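Local coordinates for protein rRNA N-glycosidase (Bougainvillea spectabilis, PDB 3CTK) that belongs to the ribosome-inactivating protein family of plants and is built as one chain that joins a mixed beta sheet to a large set of helices, at residues 22-25 and 26-29; 146-149 and 150-153; 232-235 and 236-240. All coordinates share one frame; numbering follows the deposited sequence. Where two conformers were deposited one is given.

Contact 1 of 3, residues 22-25 and 26-29; sequences RNEL and AKGT
Ala-26 closes the last turn of helix 14-25 by donating its backbone N to the O of Arg-22 over 2.8 Å, and CB of Ala-26 lies 3.4 Å from the same O of Arg-22. The approach is nearly along the C=O axis, at 164°. On this inner side the packing is close: the buried branches of Leu-25 lead away from the turn and meet Ile-243, and the methyl group of Ala-26 reaches Pro-35 in the loop that follows. The side chain of Arg-22 turns its back on the contact. Its guanidinium group bonds to O of Ala-166 and Ala-167 and forms a salt bridge with Glu-173.

The other side is looser. Lys-27 runs back along the helix end with an extended chain that bends only at its last torsion (chi4 -56°), and this hook carries NZ of Lys-27 to O of Glu-24 at 2.8 Å. The bond is weak, and CE of Lys-27 lies almost as close to that oxygen. The lysine side chain also touches Leu-38 and Ile-41; the wet region is around its NZ and Glu-24. NZ of Lys-27 and OE2 of Glu-24 remain 4.4 Å apart. Water 3 bridges them, donating to OE2 and accepting from NZ, and OE2 has a further partner in Asn-2. Water 1 likewise joins NZ to O of Asn-23, and water 2 links that oxygen to O of Ala-26. The lysine may thus ease the partial negative charge of the carbonyls at the helix end.

N of Lys-27 also makes a weak bond to O of Leu-25, 2.8 Å away. It closes an inverse gamma turn centred on Ala-26, at the C-terminal end of helix 14-25, where the chain enters the loop before strand 47-53.

Contact 2 of 3, residues 146-149 and 150-153; sequences TING and QEIA
Asn-148 holds CG opposite its own backbone N (chi1 -179°), which sends the amide toward the first turn of helix 149-168, and chi2 (-58°) rotates OD1 onto N of Glu-151. Ile-152 sets CG1 beside its backbone N and then extends the chain, sending CD1 back toward Ile-147. Two contacts follow from these torsions, one polar and one apolar.

The polar one is an N-cap. OD1 of Asn-148 accepts from N of Glu-151 at 3.1 Å in a nearly straight bond, although the donor stands 37° above the plane of the amide carbonyl. OD1 of Asn-148 also lies 3.4 Å from CB of Gln-150. No capping box is completed, because the Glu-151 side chain bends away and leaves its carboxylate far from N of Asn-148; only its CB and CG brush the asparagine. On the solvent side, water 4 accepts from ND2 of Asn-148 and donates to OE1 of Gln-150, so both ends of the capping amide are engaged. NE2 of Gln-150 has its own acceptor in O of Ala-121.

The apolar one is a hydrophobic staple: Ile-147, just before the cap, meets Ile-152, the fourth residue after it. CD1 of Ile-152 is 3.8 Å from CG2 of Ile-147 and touches CD1 of Ile-147 as well, the two chains crossing at a slant. Between cap and staple the backbone is already helical, with N of Ile-152 bonded to O of Asn-148 at 3.1 Å and N of Ala-153 to O of Gly-149 at 3.0 Å.

Beyond the pair, Ile-152 packs on Ile-142 of helix 132-142 and on Tyr-74 of strand 70-78. Ala-153 rests on Ala-120 and Ala-121 of helix 114-121, which places the start of helix 149-168 between two helices and the sheet.

Contact 3 of 3, residues 232-235 and 236-240; sequences NKVS and QISPD
O of Val-234 takes two backbone N-H donors in the turn after strand 228-233. N of Ser-238 comes to O of Val-234 at 2.8 Å almost exactly in line with the carbonyl (178° at the oxygen). N of Ile-237 approaches O of Val-234 from above the carbonyl plane at 3.0 Å. OG of Ser-238 also lies near this oxygen, but that bond is weak and doubtful, because its one proton has another acceptor within reach and the serine was modelled in two conformers. CB of Ser-238 meets CG1 of Val-234 at 4.0 Å beside these bonds, and CG2 of Ile-237 lies against the same carbonyl.

One residue earlier, O of Lys-233 accepts N of Gln-236 at 3.0 Å, again from well out of the carbonyl plane (54°). The lysine chain bends at its third and fourth torsions and crosses the glutamine at about a right angle, with CB of Lys-233 packed 3.6 Å from CD of Gln-236. NZ of Lys-233 makes a weak, doubtful bond to OG of Ser-235 (3.3 Å).

Ser-235 O faces a different kind of partner. Pro-239 has no N-H to offer, and CD of Pro-239 sits 3.3 Å from O of Ser-235. The chain goes over to a 3-10 segment, with N of Asp-240 bonded to O of Ile-237. Outside the turn, the backbones of Asn-232 and Val-234 bond to Ile-215 and Thr-213, and OD2 of Asp-240 has a salt bridge to Lys-190.

Backbone groups thus do most of the polar work here. The shared carbonyl is consistent with a short, tightly wound turn, and the proline cannot supply the N-H that O of Ser-235 would otherwise take, consistent with the change to 3-10 geometry.

In the fold
The contacts follow one another along the chain in the order 1, 2, 3, and none touches another. Contact 1 ends helix 14-25, contact 2 begins helix 149-168, and contact 3 covers the passage from strand 228-233 into helix 234-237. Contacts 1 and 3 are the closest pair, centres 20 Å and nearest atoms about 6 Å apart; contact 2 lies across the chain's centre from both, its centre 32 Å from that of contact 1 and 39 Å from that of contact 3. The disulfide Cys-32 to Cys-212 ties the loop just after contact 1 to the chain just before strand 214-222, which pairs with the strand leading into contact 3.

Contact 1 of 3, residues 22-25 and 26-29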
loop_
_atom_site.group_PDB
_atom_site.type_symbol
_atom_site.label_atom_id
_atom_site.label_comp_id
_atom_site.label_asym_id
_atom_site.label_seq_id
_atom_site.Cartn_x
_atom_site.Cartn_y
_atom_site.Cartn_z
ATOM N N ARG A 22 -8.556 0.732 6.281
ATOM C CA ARG A 22 -8.506 2.137 6.688
ATOM C C ARG A 22 -8.908 2.278 8.156
ATOM O O ARG A 22 -8.354 3.102 8.878
ATOM C CB ARG A 22 -9.442 2.995 5.830
ATOM C CG ARG A 22 -8.950 3.247 4.414
ATOM C CD ARG A 22 -9.961 4.060 3.603
ATOM N NE ARG A 22 -9.514 4.216 2.222
ATOM C CZ ARG A 22 -10.310 4.156 1.161
ATOM N NH1 ARG A 22 -11.614 3.949 1.312
ATOM N NH2 ARG A 22 -9.796 4.268 -0.058
ATOM N N ASN A 23 -9.881 1.479 8.588
ATOM C CA ASN A 23 -10.342 1.526 9.972
ATOM C C ASN A 23 -9.200 1.190 10.932
ATOM O O ASN A 23 -9.105 1.753 12.025
ATOM C CB ASN A 23 -11.500 0.541 10.180
ATOM C CG ASN A 23 -12.795 1.006 9.531
ATOM O OD1 ASN A 23 -13.763 0.248 9.452
ATOM N ND2 ASN A 23 -12.825 2.253 9.076
ATOM N N GLU A 24 -8.336 0.269 10.523
ATOM C CA GLU A 24 -7.195 -0.129 11.344
ATOM C C GLU A 24 -6.110 0.949 11.362
ATOM O O GLU A 24 -5.382 1.092 12.344
ATOM C CB GLU A 24 -6.590 -1.433 10.816
ATOM C CG GLU A 24 -7.511 -2.632 10.919
ATOM C CD GLU A 24 -7.774 -3.038 12.354
ATOM O OE1 GLU A 24 -8.782 -3.737 12.594
ATOM O OE2 GLU A 24 -6.972 -2.671 13.241
ATOM N N LEU A 25 -6.015 1.708 10.276
ATOM C CA LEU A 25 -5.004 2.756 10.150
ATOM C C LEU A 25 -5.424 4.106 10.738
ATOM O O LEU A 25 -4.574 4.905 11.139
ATOM C CB LEU A 25 -4.645 2.948 8.668
ATOM C CG LEU A 25 -4.116 1.739 7.888
ATOM C CD1 LEU A 25 -4.131 2.041 6.388
ATOM C CD2 LEU A 25 -2.706 1.396 8.358
ATOM N N ALA A 26 -6.729 4.362 10.780
ATOM C CA ALA A 26 -7.243 5.633 11.292
ATOM C C ALA A 26 -7.153 5.715 12.810
ATOM O O ALA A 26 -8.154 5.548 13.508
ATOM C CB ALA A 26 -8.685 5.827 10.839
ATOM N N LYS A 27 -5.952 5.993 13.312
ATOM C CA LYS A 27 -5.716 6.081 14.750
ATOM C C LYS A 27 -5.410 7.492 15.240
ATOM O O LYS A 27 -5.314 7.726 16.446
ATOM C CB LYS A 27 -4.557 5.165 15.141
ATOM C CG LYS A 27 -4.739 3.713 14.729
ATOM C CD LYS A 27 -3.556 2.872 15.193
ATOM C CE LYS A 27 -3.674 1.438 14.710
ATOM N NZ LYS A 27 -4.952 0.805 15.141
ATOM N N GLY A 28 -5.241 8.429 14.313
ATOM C CA GLY A 28 -4.939 9.793 14.708
ATOM C C GLY A 28 -6.174 10.673 14.764
ATOM O O GLY A 28 -7.280 10.222 14.475
ATOM N N THR A 29 -5.988 11.931 15.148
ATOM C CA THR A 29 -7.101 12.872 15.221
ATOM C C THR A 29 -7.476 13.300 13.805
ATOM O O THR A 29 -6.622 13.743 13.042
ATOM C CB THR A 29 -6.715 14.125 16.023
ATOM O OG1 THR A 29 -6.358 13.741 17.357
ATOM C CG2 THR A 29 -7.881 15.104 16.072
HETATM O O HOH W 1 -7.725 1.600 14.513
HETATM O O HOH W 2 -10.868 3.840 13.326
HETATM O O HOH W 3 -4.450 -1.823 13.613
#

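Contact 2 of 3, residues 146-149 and 150-153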
loop_
_atom_site.group_PDB
_atom_site.type_symbol
_atom_site.label_atom_id
_atom_site.label_comp_id
_atom_site.label_asym_id
_atom_site.label_seq_id
_atom_site.Cartn_x
_atom_site.Cartn_y
_atom_site.Cartn_z
ATOM N N THR A 146 12.315 -20.751 -4.404
ATOM C CA THR A 146 13.582 -20.172 -3.980
ATOM C C THR A 146 13.502 -18.660 -4.156
ATOM O O THR A 146 12.837 -18.171 -5.069
ATOM C CB THR A 146 14.764 -20.724 -4.802
ATOM O OG1 THR A 146 14.535 -20.490 -6.195
ATOM C CG2 THR A 146 14.921 -22.213 -4.559
ATOM N N ILE A 147 14.174 -17.930 -3.272
ATOM C CA ILE A 147 14.171 -16.472 -3.305
ATOM C C ILE A 147 14.748 -15.898 -4.600
ATOM O O ILE A 147 15.926 -16.090 -4.913
ATOM C CB ILE A 147 14.962 -15.897 -2.096
ATOM C CG1 ILE A 147 14.271 -16.289 -0.787
ATOM C CG2 ILE A 147 15.081 -14.386 -2.211
ATOM C CD1 ILE A 147 12.869 -15.703 -0.615
ATOM N N ASN A 148 13.900 -15.203 -5.350
ATOM C CA ASN A 148 14.299 -14.566 -6.598
ATOM C C ASN A 148 13.950 -13.085 -6.466
ATOM O O ASN A 148 12.780 -12.703 -6.528
ATOM C CB ASN A 148 13.550 -15.183 -7.780
ATOM C CG ASN A 148 13.951 -14.568 -9.105
ATOM O OD1 ASN A 148 13.828 -13.361 -9.303
ATOM N ND2 ASN A 148 14.433 -15.396 -10.022
ATOM N N GLY A 149 14.977 -12.261 -6.278
ATOM C CA GLY A 149 14.773 -10.834 -6.105
ATOM C C GLY A 149 13.869 -10.154 -7.114
ATOM O O GLY A 149 13.024 -9.337 -6.737
ATOM N N GLN A 150 14.040 -10.473 -8.392
ATOM C CA GLN A 150 13.230 -9.853 -9.435
ATOM C C GLN A 150 11.739 -10.158 -9.310
ATOM O O GLN A 150 10.905 -9.255 -9.410
ATOM C CB GLN A 150 13.734 -10.273 -10.818
ATOM C CG GLN A 150 12.869 -9.788 -11.968
ATOM C CD GLN A 150 13.489 -10.074 -13.324
ATOM O OE1 GLN A 150 14.156 -11.090 -13.512
ATOM N NE2 GLN A 150 13.254 -9.185 -14.280
ATOM N N GLU A 151 11.401 -11.424 -9.089
ATOM C CA GLU A 151 10.003 -11.811 -8.962
ATOM C C GLU A 151 9.360 -11.237 -7.706
ATOM O O GLU A 151 8.192 -10.837 -7.723
ATOM C CB GLU A 151 9.873 -13.335 -8.967
ATOM C CG GLU A 151 10.223 -13.959 -10.304
ATOM C CD GLU A 151 9.361 -13.423 -11.427
ATOM O OE1 GLU A 151 8.126 -13.598 -11.361
ATOM O OE2 GLU A 151 9.917 -12.821 -12.372
ATOM N N ILE A 152 10.122 -11.197 -6.617
ATOM C CA ILE A 152 9.610 -10.664 -5.363
ATOM C C ILE A 152 9.376 -9.157 -5.477
ATOM O O ILE A 152 8.412 -8.630 -4.920
ATOM C CB ILE A 152 10.575 -10.980 -4.199
ATOM C CG1 ILE A 152 10.590 -12.492 -3.956
ATOM C CG2 ILE A 152 10.136 -10.257 -2.935
ATOM C CD1 ILE A 152 11.667 -12.967 -2.984
ATOM N N ALA A 153 10.249 -8.464 -6.203
ATOM C CA ALA A 153 10.079 -7.025 -6.374
ATOM C C ALA A 153 8.781 -6.759 -7.139
ATOM O O ALA A 153 8.070 -5.794 -6.852
ATOM C CB ALA A 153 11.273 -6.427 -7.127
HETATM O O HOH W 4 15.475 -13.255 -12.113
#

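Contact 3 of 3, residues 232-235 and 236-240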
loop_
_atom_site.group_PDB
_atom_site.type_symbol
_atom_site.label_atom_id
_atom_site.label_comp_id
_atom_site.label_asym_id
_atom_site.label_seq_id
_atom_site.Cartn_x
_atom_site.Cartn_y
_atom_site.Cartn_z
ATOM N N ASN A 232 -5.882 24.240 -5.040
ATOM C CA ASN A 232 -5.765 25.288 -4.032
ATOM C C ASN A 232 -6.963 25.283 -3.084
ATOM O O ASN A 232 -7.174 26.229 -2.326
ATOM C CB ASN A 232 -5.618 26.671 -4.684
ATOM C CG ASN A 232 -6.724 26.984 -5.677
ATOM O OD1 ASN A 232 -7.842 26.480 -5.571
ATOM N ND2 ASN A 232 -6.418 27.845 -6.639
ATOM N N LYS A 233 -7.737 24.204 -3.129
ATOM C CA LYS A 233 -8.912 24.053 -2.277
ATOM C C LYS A 233 -9.083 22.612 -1.812
ATOM O O LYS A 233 -8.980 21.680 -2.602
ATOM C CB LYS A 233 -10.165 24.508 -3.024
ATOM C CG LYS A 233 -10.469 25.986 -2.860
ATOM C CD LYS A 233 -11.492 26.491 -3.873
ATOM C CE LYS A 233 -12.624 25.499 -4.120
ATOM N NZ LYS A 233 -12.200 24.378 -5.018
ATOM N N VAL A 234 -9.343 22.439 -0.520
ATOM C CA VAL A 234 -9.521 21.109 0.045
ATOM C C VAL A 234 -10.597 20.323 -0.700
ATOM O O VAL A 234 -10.426 19.137 -0.969
ATOM C CB VAL A 234 -9.905 21.184 1.543
ATOM C CG1 VAL A 234 -10.152 19.784 2.087
ATOM C CG2 VAL A 234 -8.794 21.861 2.331
ATOM N N SER A 235 -11.696 20.988 -1.044
ATOM C CA SER A 235 -12.803 20.334 -1.745
ATOM C C SER A 235 -12.410 19.730 -3.091
ATOM O O SER A 235 -13.098 18.845 -3.610
ATOM C CB SER A 235 -13.956 21.322 -1.949
ATOM O OG SER A 235 -13.554 22.438 -2.726
ATOM N N GLN A 236 -11.306 20.202 -3.655
ATOM C CA GLN A 236 -10.839 19.697 -4.937
ATOM C C GLN A 236 -10.116 18.360 -4.817
ATOM O O GLN A 236 -10.141 17.545 -5.740
ATOM C CB GLN A 236 -9.900 20.718 -5.585
ATOM C CG GLN A 236 -10.583 22.018 -5.967
ATOM C CD GLN A 236 -9.605 23.131 -6.295
ATOM O OE1 GLN A 236 -10.004 24.207 -6.744
ATOM N NE2 GLN A 236 -8.324 22.886 -6.063
ATOM N N ILE A 237 -9.488 18.122 -3.673
ATOM C CA ILE A 237 -8.720 16.896 -3.489
ATOM C C ILE A 237 -9.281 15.933 -2.434
ATOM O O ILE A 237 -8.983 14.740 -2.456
ATOM C CB ILE A 237 -7.238 17.266 -3.162
ATOM C CG1 ILE A 237 -6.383 16.006 -3.007
ATOM C CG2 ILE A 237 -7.179 18.124 -1.914
ATOM C CD1 ILE A 237 -6.159 15.255 -4.299
ATOM N N SER A 238 -10.105 16.438 -1.523
ATOM C CA SER A 238 -10.669 15.596 -0.476
ATOM C C SER A 238 -11.402 14.347 -0.990
ATOM O O SER A 238 -11.312 13.282 -0.380
ATOM C CB SER A 238 -11.604 16.419 0.424
ATOM O OG SER A 238 -12.664 17.001 -0.313
ATOM N N PRO A 239 -12.130 14.455 -2.117
ATOM C CA PRO A 239 -12.843 13.275 -2.628
ATOM C C PRO A 239 -11.936 12.114 -3.048
ATOM O O PRO A 239 -12.385 10.968 -3.118
ATOM C CB PRO A 239 -13.633 13.832 -3.811
ATOM C CG PRO A 239 -13.849 15.271 -3.430
ATOM C CD PRO A 239 -12.502 15.660 -2.881
ATOM N N ASP A 240 -10.673 12.409 -3.343
ATOM C CA ASP A 240 -9.733 11.366 -3.755
ATOM C C ASP A 240 -8.960 10.765 -2.584
ATOM O O ASP A 240 -8.231 9.787 -2.758
ATOM C CB ASP A 240 -8.719 11.919 -4.765
ATOM C CG ASP A 240 -9.361 12.367 -6.062
ATOM O OD1 ASP A 240 -10.284 11.678 -6.545
ATOM O OD2 ASP A 240 -8.927 13.401 -6.607
#